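Local coordinates for aminopentol aminotransferase (PDB 6HBS), which transfers the amino group of hydrolysed fumonisin B1 (aminopentol) to pyruvate or another alpha-keto acid, using pyridoxal 5'-phosphate as cofactor, at residues A109-F114 and K274-A279. Numbering follows the deposited sequence.
Sequences ADWAMF and KARDAA. With MG (magnesium ion), chain D.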
loop_
_atom_site.group_PDB
_atom_site.type_symbol
_atom_site.label_atom_id
_atom_site.label_comp_id
_atom_site.label_asym_id
_atom_site.label_seq_id
_atom_site.Cartn_x
_atom_site.Cartn_y
_atom_site.Cartn_z
ATOM N N ALA A 109 -6.036 22.706 2.975
ATOM C CA ALA A 109 -4.731 22.109 2.666
ATOM C C ALA A 109 -3.882 23.052 1.806
ATOM O O ALA A 109 -4.413 23.697 0.905
ATOM C CB ALA A 109 -4.938 20.800 1.951
ATOM N N ASP A 110 -2.571 23.010 2.067
ATOM C CA ASP A 110 -1.519 23.686 1.305
ATOM C C ASP A 110 -0.555 22.680 0.648
ATOM O O ASP A 110 0.170 23.062 -0.274
ATOM C CB ASP A 110 -0.769 24.655 2.206
ATOM C CG ASP A 110 -1.720 25.606 2.914
ATOM O OD1 ASP A 110 -2.464 26.275 2.220
ATOM O OD2 ASP A 110 -1.752 25.593 4.150
ATOM N N TRP A 111 -0.560 21.413 1.102
ATOM C CA TRP A 111 0.330 20.409 0.542
ATOM C C TRP A 111 -0.330 19.033 0.523
ATOM O O TRP A 111 -1.287 18.785 1.241
ATOM C CB TRP A 111 1.675 20.399 1.282
ATOM C CG TRP A 111 1.595 20.191 2.764
ATOM C CD1 TRP A 111 1.683 21.156 3.724
ATOM C CD2 TRP A 111 1.389 18.949 3.457
ATOM N NE1 TRP A 111 1.586 20.602 4.968
ATOM C CE2 TRP A 111 1.398 19.249 4.843
ATOM C CE3 TRP A 111 1.243 17.613 3.064
ATOM C CZ2 TRP A 111 1.219 18.273 5.817
ATOM C CZ3 TRP A 111 1.060 16.646 4.034
ATOM C CH2 TRP A 111 1.062 16.972 5.393
ATOM N N ALA A 112 0.237 18.128 -0.282
ATOM C CA ALA A 112 -0.199 16.741 -0.344
ATOM C C ALA A 112 0.995 15.775 -0.309
ATOM O O ALA A 112 2.047 16.069 -0.832
ATOM C CB ALA A 112 -1.012 16.552 -1.586
ATOM N N MET A 113 0.773 14.591 0.271
ATOM C CA MET A 113 1.654 13.458 0.149
ATOM C C MET A 113 0.824 12.265 -0.347
ATOM O O MET A 113 -0.355 12.127 0.060
ATOM C CB MET A 113 2.325 13.139 1.492
ATOM C CG MET A 113 3.202 14.278 1.993
ATOM S SD MET A 113 3.816 13.981 3.665
ATOM C CE MET A 113 5.080 12.750 3.371
ATOM N N PHE A 114 1.403 11.452 -1.256
ATOM C CA PHE A 114 0.714 10.336 -1.875
ATOM C C PHE A 114 1.360 9.044 -1.412
ATOM O O PHE A 114 2.608 8.961 -1.307
ATOM C CB PHE A 114 0.691 10.483 -3.405
ATOM C CG PHE A 114 -0.037 11.733 -3.837
ATOM C CD1 PHE A 114 -1.401 11.847 -3.644
ATOM C CD2 PHE A 114 0.650 12.827 -4.335
ATOM C CE1 PHE A 114 -2.064 13.025 -3.940
ATOM C CE2 PHE A 114 -0.012 14.016 -4.600
ATOM C CZ PHE A 114 -1.361 14.116 -4.394
ATOM N N LYS A 274 0.761 24.736 8.623
ATOM C CA LYS A 274 1.144 24.593 10.036
ATOM C C LYS A 274 1.959 23.302 10.236
ATOM O O LYS A 274 2.907 23.277 11.046
ATOM C CB LYS A 274 -0.138 24.624 10.873
ATOM C CG LYS A 274 -0.022 24.124 12.302
ATOM C CD LYS A 274 -1.110 24.670 13.199
ATOM C CE LYS A 274 -2.327 23.779 13.221
ATOM N NZ LYS A 274 -3.518 24.464 13.787
ATOM N N ALA A 275 1.590 22.235 9.506
ATOM C CA ALA A 275 2.144 20.885 9.687
ATOM C C ALA A 275 3.274 20.553 8.703
ATOM O O ALA A 275 3.754 19.421 8.722
ATOM C CB ALA A 275 1.041 19.866 9.526
ATOM N N ARG A 276 3.673 21.503 7.856
ATOM C CA ARG A 276 4.568 21.241 6.729
ATOM C C ARG A 276 5.946 20.792 7.232
ATOM O O ARG A 276 6.518 19.815 6.700
ATOM C CB ARG A 276 4.673 22.473 5.823
ATOM C CG ARG A 276 5.468 22.230 4.545
ATOM C CD ARG A 276 5.697 23.487 3.729
ATOM N NE ARG A 276 4.489 23.960 3.083
ATOM C CZ ARG A 276 4.113 23.633 1.852
ATOM N NH1 ARG A 276 4.870 22.811 1.128
ATOM N NH2 ARG A 276 2.963 24.091 1.376
ATOM N N ASP A 277 6.480 21.460 8.268
ATOM C CA ASP A 277 7.833 21.132 8.748
ATOM C C ASP A 277 7.888 19.706 9.282
ATOM O O ASP A 277 8.876 19.016 9.048
ATOM C CB ASP A 277 8.346 22.061 9.856
ATOM C CG ASP A 277 8.797 23.415 9.342
ATOM O OD1 ASP A 277 9.101 23.529 8.143
ATOM O OD2 ASP A 277 8.818 24.353 10.152
ATOM N N ALA A 278 6.853 19.294 10.029
ATOM C CA ALA A 278 6.821 17.948 10.585
ATOM C C ALA A 278 6.706 16.902 9.464
ATOM O O ALA A 278 7.244 15.818 9.552
ATOM C CB ALA A 278 5.673 17.821 11.554
ATOM N N ALA A 279 5.946 17.233 8.432
ATOM C CA ALA A 279 5.811 16.374 7.271
ATOM C C ALA A 279 7.176 16.139 6.618
ATOM O O ALA A 279 7.430 15.056 6.074
ATOM C CB ALA A 279 4.863 16.997 6.282
HETATM MG MG MG D . -6.141 24.253 -0.622
HETATM O O HOH W 1 -8.095 25.116 -1.728
HETATM O O HOH W 2 -4.712 25.920 -1.683
#
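Ala275 meets the indole of Trp111 at the benzene end: its CB lies 4.0 Å from Trp111 CZ2. Leu128 of helix 118-133 packs on both residues. The backbone O of Ala275 accepts the N-H of Ala279, four residues on, where the short helix 276-281 begins.

Arg276 lies beside the pyrrole end. Trp111 NE1 lies 3.5 Å from Arg276 CA, but its hydrogen bond goes to the backbone O of Ser272. With CG anti to the backbone N (chi1 -174°) and a bend at chi3, the arginine side chain runs past the indole in the opposite direction. Trp111 CD1 sits over one face of the guanidinium, toward its rim, 3.9 Å from Arg276 CZ. The two planes are 69° apart. Arg276 NH2 comes within 3.4 Å of Asp110 O and is hydrogen-bonded to Asn273 OD1 and to the backbone O of Arg16 of the second subunit. The Asp110 carboxylate takes the backbone N-H of Asn273 through OD2.

Strand 111-115 is an outermost strand, within this chain, of the seven-stranded mixed sheet of this class-III aminotransferase. Ala112 makes backbone hydrogen bonds to the second subunit. The strand pairs antiparallel with strand 267-271, where Asp110 and Trp111 both face Gly271 in a classic beta bulge. Just before it, Ala109 O binds a magnesium ion at 2.4 Å, with Val103, Val106 and two waters.

Ala279 places its methyl over one face of the indole in a CH-pi contact, 4.2 Å from CB to the centroid of the Trp111 six-membered ring. An alanine in place of Trp111 would probably leave a gap beneath this methyl and the Ser272 carbonyl without its indole donor. Met113 SD reaches the same methyl, at 4.1 Å from Ala279 CB. Pro19 of the second subunit packs on all three.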